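PDB 4Y68: putative nisin-resistance protein from Streptococcus agalactiae 515, which probably confers resistance to the lantibiotic nisin by cleaving it, as a lipoprotein peptidase of family S41. Local coordinates for residues S106-Y111 / K131-H136; H136-L141 / E202-S207; N164-I169 / N198-A203. One frame throughout, in Å; residues are numbered along the deposited sequence.

Overall arrangement
All three contacts lie within about 12 Å of one another, centre to centre. Interactions 1 and 2 share H136 and use helix 131-147. Their centres are about 9 Å apart. Interactions 2 and 3 are closer still, at about 8 Å, and share E202 and A203 in the loop between strands 191-195 and 218-222. Interaction 3 adds helix 165-171. Interaction 1 closes first along the chain, and interactions 2 and 3 both end in that loop. K131 NZ probably bonds to A203 O and so ties helix 131-147 to it. The three contacts thus form a connected series within the peptidase, from the 106-111 segment through helix 131-147 to the loop and helix 165-171.

Interaction 1. Residues S106-Y111 / K131-H136; sequences SRYPEY and KRSISH
Y108 and H136 have the nearest CA atoms of the two segments, 7.8 Å apart. Segment 106-111 is an extended chain that runs into strand 110-113, an outermost strand of the mixed sheet. Segment 131-136 forms the first turns of helix 131-147. The contact joins this loop to the start of the helix. Y108 directs its side chain at the helix, and H136 directs its own at Y108. The two rings meet edge to face, their planes at 59°. The ND1/CE1 edge of the imidazole rests on the tyrosine face. ND1 sits over the ring centre, 3.0 Å above the plane, and H136 CE1 is 3.3 Å from Y108 CD2. Y108 OH lies at the edge of the imidazole, in its plane. H136 CG is anti to the backbone N (chi1 174°), and this swings the imidazole away from the helix and over the phenol. The far end of Y108 meets the preceding turn of the same helix. There Y108 CE1 is 3.3 Å from S133 O, which lies near the ring plane at its edge. Y108 OH lies 3.5 Å from S133 CB. S133 OG itself bonds to D130 OD2. Next in the chain, P109 O accepts from K140 NZ, one turn further along the helix. The contact is mainly aromatic, an edge-to-face stack packed at the protein surface.

Interaction 2. Residues H136-L141 / E202-S207; sequences HYSGKL and EALKIS
L204 is the first residue of segment 202-207 to meet S138, and their CA atoms are 7.1 Å apart. L204 lays its side chain against the S138 hydroxyl. Its CB is 3.6 Å from S138 OG, and its CD1 is 3.9 Å from S138 CB. The backbone of L204 reaches the same hydroxyl through a water. S138 OG donates to that water at 2.9 Å, and the water donates to L204 O at 2.7 Å. S138 OG sits between its backbone N and carbonyl carbon (chi1 58°). In this position it also bonds back to I134 O within the helix, and weakly to S135 O. The buried hydroxyl is thus held from its own helix and, through the water, from the loop. L204 further touches I134 and I166, which puts it between helices 131-147 and 165-171.

Helix 131-147 is the connection of a beta-alpha-beta crossover. It joins strands 118-122 and 152-156, parallel neighbours in the mixed sheet of this S41 peptidase. The loop carrying 202-207 leads to strand 218-222, the next parallel strand.

K205 turns the chain with left-handed backbone angles (phi 47°, psi 47°). K205 N bonds to E202 O at 2.8 Å, and I206 N probably bonds to L201 O, so two backbone bonds hold the turn. The turn brings I206 back toward the helix. I206 CD1 comes within 4.1 Å of S138 CB, beside the leucine. The I206 side chain also touches Q142, one turn further along helix 131-147.

Interaction 3. Residues N164-I169 / N198-A203; sequences NMIPMI and NIPLEA
I166 and I169 of helix 165-171 meet I199 and P200 of segment 198-203. The contact packs this helix against the loop between strands 191-195 and 218-222, in the S41 peptidase region. I166 sends its end against the proline ring, with I166 CD1 3.8 Å from P200 CG. I166 CG1 lies 3.9 Å from P200 CD. The isoleucine crosses the proline side chain at about a right angle. One turn later, I169 uses its CG2 branch. I169 CG2 is 4.0 Å from both I199 CG1 and I199 CD1, and these two side chains also cross nearly at right angles. I169 CG2, anti to the backbone N, points this methyl at I199, while CG1 stands anti to the carbonyl carbon (chi1 -67°). Backbones are close as well: the CA atoms of I166 and I199 are 6.3 Å apart, and I166 O is 4.2 Å from I199 CG2.

The next shell holds polar bonds on each side. N164 is the N-cap of the helix. Its OD1 accepts from I166 N at 3.1 Å, with the donor above the carbonyl plane. N164 ND2 bonds in turn to K128 O. On the loop side, P200 is the centre of an inverse gamma turn, closed by L201 N to I199 O at 2.6 Å. I199 O also accepts from R208 NH2, and R208 NE forms a salt bridge with E202.

Further out, I169 touches T233 of helix 229-235 and L181 of strand 180-185. A bound MES molecule, probably from the crystallisation liquor, lies about 3 Å from the side chain of P200 and may mark a pocket. The side chains meet by apolar packing, so the fit probably depends on shape; the polar bonds lie within each segment or run to neighbours.

Interaction 1. Residues S106-Y111 / K131-H136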
# COMPACT_ATOMS: atom_id res chain seq x y z
N SER A 106 -13.22 -2.47 -4.41
CA SER A 106 -12.99 -1.91 -3.07
C SER A 106 -14.06 -2.32 -2.05
O SER A 106 -15.24 -2.43 -2.38
CB SER A 106 -12.90 -0.39 -3.17
OG SER A 106 -11.83 -0.03 -4.02
N ARG A 107 -13.65 -2.54 -0.81
CA ARG A 107 -14.61 -2.96 0.20
C ARG A 107 -14.49 -2.09 1.44
O ARG A 107 -13.50 -1.40 1.61
CB ARG A 107 -14.39 -4.43 0.56
CG ARG A 107 -13.17 -5.04 -0.10
CD ARG A 107 -13.57 -6.08 -1.11
NE ARG A 107 -12.44 -6.53 -1.93
CZ ARG A 107 -11.78 -7.67 -1.74
NH1 ARG A 107 -12.14 -8.48 -0.75
NH2 ARG A 107 -10.77 -8.01 -2.55
N TYR A 108 -15.52 -2.10 2.29
CA TYR A 108 -15.43 -1.38 3.55
C TYR A 108 -15.16 -2.30 4.75
O TYR A 108 -15.49 -3.49 4.73
CB TYR A 108 -16.70 -0.55 3.76
CG TYR A 108 -16.83 0.53 2.71
CD1 TYR A 108 -15.87 1.54 2.59
CD2 TYR A 108 -17.89 0.53 1.81
CE1 TYR A 108 -15.97 2.53 1.61
CE2 TYR A 108 -18.00 1.50 0.83
CZ TYR A 108 -17.04 2.50 0.73
OH TYR A 108 -17.18 3.45 -0.27
N PRO A 109 -14.53 -1.74 5.80
CA PRO A 109 -14.23 -2.49 7.02
C PRO A 109 -15.50 -3.01 7.66
O PRO A 109 -16.56 -2.42 7.47
CB PRO A 109 -13.55 -1.44 7.94
CG PRO A 109 -13.15 -0.35 7.05
CD PRO A 109 -14.17 -0.33 5.93
N GLU A 110 -15.37 -4.09 8.41
CA GLU A 110 -16.47 -4.75 9.11
C GLU A 110 -15.94 -5.14 10.47
O GLU A 110 -14.74 -5.34 10.60
CB GLU A 110 -16.92 -6.01 8.38
CG GLU A 110 -18.20 -5.90 7.60
CD GLU A 110 -18.62 -7.24 7.04
OE1 GLU A 110 -17.72 -7.96 6.53
OE2 GLU A 110 -19.83 -7.58 7.13
N TYR A 111 -16.81 -5.25 11.47
CA TYR A 111 -16.41 -5.87 12.74
C TYR A 111 -17.47 -6.84 13.23
O TYR A 111 -18.64 -6.73 12.88
CB TYR A 111 -16.15 -4.83 13.82
CG TYR A 111 -17.40 -4.41 14.55
CD1 TYR A 111 -18.31 -3.54 13.98
CD2 TYR A 111 -17.69 -4.93 15.81
CE1 TYR A 111 -19.46 -3.18 14.63
CE2 TYR A 111 -18.84 -4.56 16.48
CZ TYR A 111 -19.72 -3.68 15.88
OH TYR A 111 -20.87 -3.30 16.54
N LYS A 131 -13.03 11.28 -2.34
CA LYS A 131 -13.09 11.69 -0.94
C LYS A 131 -14.21 11.02 -0.14
O LYS A 131 -14.05 10.71 1.05
CB LYS A 131 -13.26 13.21 -0.89
CG LYS A 131 -13.00 13.89 0.44
CD LYS A 131 -13.19 15.41 0.24
CE LYS A 131 -12.43 16.25 1.28
NZ LYS A 131 -13.07 16.35 2.62
N ARG A 132 -15.35 10.82 -0.79
CA ARG A 132 -16.51 10.27 -0.09
C ARG A 132 -16.27 8.83 0.30
O ARG A 132 -16.46 8.46 1.45
CB ARG A 132 -17.78 10.40 -0.94
CG ARG A 132 -19.03 9.83 -0.24
CD ARG A 132 -20.34 10.10 -1.02
NE ARG A 132 -20.87 11.44 -0.79
CZ ARG A 132 -20.75 12.46 -1.64
NH1 ARG A 132 -20.13 12.28 -2.81
NH2 ARG A 132 -21.26 13.65 -1.34
N SER A 133 -15.84 8.03 -0.66
CA SER A 133 -15.56 6.62 -0.42
C SER A 133 -14.51 6.41 0.65
O SER A 133 -14.65 5.54 1.51
CB SER A 133 -15.10 5.92 -1.70
OG SER A 133 -16.01 6.09 -2.76
N ILE A 134 -13.42 7.18 0.58
CA ILE A 134 -12.31 6.92 1.48
C ILE A 134 -12.67 7.41 2.86
O ILE A 134 -12.18 6.86 3.83
CB ILE A 134 -10.97 7.58 1.04
CG1 ILE A 134 -11.06 9.10 1.12
CG2 ILE A 134 -10.54 7.09 -0.35
CD1 ILE A 134 -9.73 9.81 0.82
N SER A 135 -13.53 8.42 2.95
CA SER A 135 -14.01 8.90 4.25
C SER A 135 -15.04 7.94 4.89
O SER A 135 -15.11 7.79 6.11
CB SER A 135 -14.61 10.30 4.10
OG SER A 135 -13.67 11.20 3.52
N HIS A 136 -15.84 7.29 4.05
CA HIS A 136 -16.72 6.25 4.54
C HIS A 136 -15.90 5.08 5.09
O HIS A 136 -16.23 4.53 6.13
CB HIS A 136 -17.68 5.78 3.45
CG HIS A 136 -18.51 4.61 3.86
ND1 HIS A 136 -18.80 3.56 3.01
CD2 HIS A 136 -19.12 4.32 5.04
CE1 HIS A 136 -19.54 2.67 3.65
NE2 HIS A 136 -19.74 3.11 4.88

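Interaction 2. Residues H136-L141 / E202-S207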
# COMPACT_ATOMS: atom_id res chain seq x y z
N HIS A 136 -15.84 7.29 4.05
CA HIS A 136 -16.72 6.25 4.54
C HIS A 136 -15.90 5.08 5.09
O HIS A 136 -16.23 4.53 6.13
CB HIS A 136 -17.68 5.78 3.45
CG HIS A 136 -18.51 4.61 3.86
ND1 HIS A 136 -18.80 3.56 3.01
CD2 HIS A 136 -19.12 4.32 5.04
CE1 HIS A 136 -19.54 2.67 3.65
NE2 HIS A 136 -19.74 3.11 4.88
N TYR A 137 -14.81 4.72 4.42
CA TYR A 137 -13.97 3.61 4.88
C TYR A 137 -13.31 3.96 6.21
O TYR A 137 -13.44 3.22 7.18
CB TYR A 137 -12.91 3.26 3.83
CG TYR A 137 -11.97 2.08 4.15
CD1 TYR A 137 -11.02 2.16 5.16
CD2 TYR A 137 -12.01 0.93 3.37
CE1 TYR A 137 -10.15 1.08 5.42
CE2 TYR A 137 -11.14 -0.15 3.60
CZ TYR A 137 -10.22 -0.06 4.62
OH TYR A 137 -9.38 -1.12 4.84
N SER A 138 -12.61 5.10 6.28
CA SER A 138 -11.94 5.50 7.51
C SER A 138 -12.95 5.80 8.62
O SER A 138 -12.70 5.47 9.78
CB SER A 138 -11.03 6.71 7.28
OG SER A 138 -11.73 7.85 6.76
N GLY A 139 -14.07 6.43 8.28
CA GLY A 139 -15.10 6.77 9.26
C GLY A 139 -15.66 5.56 9.97
O GLY A 139 -15.84 5.54 11.19
N LYS A 140 -15.93 4.52 9.18
CA LYS A 140 -16.38 3.25 9.72
C LYS A 140 -15.38 2.70 10.76
O LYS A 140 -15.77 2.18 11.80
CB LYS A 140 -16.58 2.25 8.57
CG LYS A 140 -17.91 1.53 8.54
CD LYS A 140 -17.78 0.13 9.13
CE LYS A 140 -19.04 -0.72 8.89
NZ LYS A 140 -19.25 -1.14 7.46
N LEU A 141 -14.08 2.82 10.47
CA LEU A 141 -13.07 2.33 11.39
C LEU A 141 -13.02 3.20 12.64
O LEU A 141 -13.07 2.70 13.77
CB LEU A 141 -11.69 2.30 10.72
CG LEU A 141 -11.42 1.03 9.92
CD1 LEU A 141 -10.21 1.19 9.04
CD2 LEU A 141 -11.22 -0.13 10.88
N GLU A 202 -7.10 15.55 7.44
CA GLU A 202 -8.05 16.64 7.23
C GLU A 202 -9.09 16.25 6.16
O GLU A 202 -10.28 16.40 6.37
CB GLU A 202 -7.32 17.94 6.83
CG GLU A 202 -6.55 18.64 7.99
CD GLU A 202 -5.22 17.95 8.35
OE1 GLU A 202 -4.72 17.12 7.55
OE2 GLU A 202 -4.67 18.23 9.44
N ALA A 203 -8.61 15.72 5.04
CA ALA A 203 -9.48 15.19 3.99
C ALA A 203 -10.53 14.16 4.48
O ALA A 203 -11.62 14.09 3.93
CB ALA A 203 -8.65 14.58 2.91
N LEU A 204 -10.18 13.35 5.47
CA LEU A 204 -11.10 12.35 6.00
C LEU A 204 -12.01 12.94 7.08
O LEU A 204 -12.82 12.22 7.68
CB LEU A 204 -10.32 11.17 6.57
CG LEU A 204 -9.17 10.63 5.72
CD1 LEU A 204 -8.42 9.50 6.44
CD2 LEU A 204 -9.68 10.16 4.38
N LYS A 205 -11.85 14.24 7.33
CA LYS A 205 -12.47 14.94 8.46
C LYS A 205 -12.28 14.17 9.76
O LYS A 205 -13.22 13.97 10.51
CB LYS A 205 -13.97 15.19 8.22
CG LYS A 205 -14.30 15.72 6.81
CD LYS A 205 -15.61 16.51 6.80
CE LYS A 205 -16.06 16.84 5.38
NZ LYS A 205 -17.42 17.48 5.35
N ILE A 206 -11.05 13.73 9.99
CA ILE A 206 -10.67 13.10 11.25
C ILE A 206 -9.70 14.03 11.97
O ILE A 206 -8.83 14.62 11.34
CB ILE A 206 -10.02 11.73 11.03
CG1 ILE A 206 -11.03 10.73 10.48
CG2 ILE A 206 -9.41 11.22 12.32
CD1 ILE A 206 -10.49 9.32 10.40
N SER A 207 -9.85 14.15 13.28
CA SER A 207 -9.09 15.14 14.02
C SER A 207 -7.81 14.58 14.59
O SER A 207 -7.79 13.50 15.21
CB SER A 207 -9.92 15.72 15.17
OG SER A 207 -9.09 16.51 16.01
O HOH W 1 -13.58 9.70 8.07

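Interaction 3. Residues N164-I169 / N198-A203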
# COMPACT_ATOMS: atom_id res chain seq x y z
N ASN A 164 -5.31 2.31 -1.51
CA ASN A 164 -5.08 3.65 -0.97
C ASN A 164 -4.69 3.62 0.50
O ASN A 164 -5.50 3.29 1.35
CB ASN A 164 -6.36 4.49 -1.18
CG ASN A 164 -6.14 5.97 -0.99
OD1 ASN A 164 -5.19 6.40 -0.35
ND2 ASN A 164 -7.06 6.77 -1.54
N MET A 165 -3.43 3.93 0.81
CA MET A 165 -2.94 3.99 2.19
C MET A 165 -3.76 4.92 3.11
O MET A 165 -3.94 4.63 4.29
CB MET A 165 -1.48 4.46 2.22
CG MET A 165 -0.49 3.36 1.91
SD MET A 165 0.11 2.55 3.38
CE MET A 165 1.14 3.80 4.08
N ILE A 166 -4.26 6.01 2.55
CA ILE A 166 -4.86 7.10 3.33
C ILE A 166 -6.06 6.69 4.23
O ILE A 166 -6.07 7.01 5.42
CB ILE A 166 -5.29 8.23 2.37
CG1 ILE A 166 -4.05 8.95 1.85
CG2 ILE A 166 -6.19 9.22 3.08
CD1 ILE A 166 -4.36 10.07 0.84
N PRO A 167 -7.05 5.99 3.67
CA PRO A 167 -8.16 5.50 4.51
C PRO A 167 -7.76 4.37 5.48
O PRO A 167 -8.38 4.21 6.55
CB PRO A 167 -9.18 5.00 3.48
CG PRO A 167 -8.40 4.84 2.19
CD PRO A 167 -7.35 5.87 2.24
N MET A 168 -6.75 3.59 5.10
CA MET A 168 -6.27 2.51 5.97
C MET A 168 -5.56 3.06 7.19
O MET A 168 -5.91 2.73 8.33
CB MET A 168 -5.33 1.57 5.20
CG MET A 168 -6.03 0.76 4.16
SD MET A 168 -5.01 -0.54 3.47
CE MET A 168 -5.90 -0.67 1.93
N ILE A 169 -4.55 3.88 6.96
CA ILE A 169 -3.82 4.44 8.09
C ILE A 169 -4.75 5.38 8.83
O ILE A 169 -4.81 5.35 10.06
CB ILE A 169 -2.55 5.21 7.66
CG1 ILE A 169 -1.51 4.25 7.08
CG2 ILE A 169 -1.97 5.93 8.87
CD1 ILE A 169 -1.04 3.19 8.05
N ASN A 198 2.17 13.30 7.53
CA ASN A 198 2.09 13.14 6.08
C ASN A 198 0.77 12.48 5.61
O ASN A 198 0.56 12.33 4.40
CB ASN A 198 3.25 12.30 5.54
CG ASN A 198 4.60 12.79 6.00
OD1 ASN A 198 5.44 11.98 6.40
ND2 ASN A 198 4.82 14.10 5.96
N ILE A 199 -0.09 12.08 6.54
CA ILE A 199 -1.35 11.43 6.19
C ILE A 199 -2.44 12.49 6.14
O ILE A 199 -2.67 13.16 7.13
CB ILE A 199 -1.75 10.33 7.20
CG1 ILE A 199 -0.60 9.36 7.44
CG2 ILE A 199 -3.00 9.58 6.72
CD1 ILE A 199 -0.33 8.44 6.27
N PRO A 200 -3.10 12.64 4.99
CA PRO A 200 -4.12 13.70 4.86
C PRO A 200 -5.37 13.45 5.68
O PRO A 200 -6.42 13.21 5.10
CB PRO A 200 -4.45 13.67 3.36
CG PRO A 200 -3.23 13.13 2.72
CD PRO A 200 -2.72 12.09 3.68
N LEU A 201 -5.26 13.50 7.00
CA LEU A 201 -6.41 13.25 7.87
C LEU A 201 -7.51 14.30 7.66
O LEU A 201 -8.70 13.97 7.71
CB LEU A 201 -5.98 13.24 9.33
CG LEU A 201 -5.04 12.13 9.78
CD1 LEU A 201 -4.91 12.16 11.27
CD2 LEU A 201 -5.51 10.76 9.33
N GLU A 202 -7.10 15.55 7.44
CA GLU A 202 -8.05 16.64 7.23
C GLU A 202 -9.09 16.25 6.16
O GLU A 202 -10.28 16.40 6.37
CB GLU A 202 -7.32 17.94 6.83
CG GLU A 202 -6.55 18.64 7.99
CD GLU A 202 -5.22 17.95 8.35
OE1 GLU A 202 -4.72 17.12 7.55
OE2 GLU A 202 -4.67 18.23 9.44
N ALA A 203 -8.61 15.72 5.04
CA ALA A 203 -9.48 15.19 3.99
C ALA A 203 -10.53 14.16 4.48
O ALA A 203 -11.62 14.09 3.93
CB ALA A 203 -8.65 14.58 2.91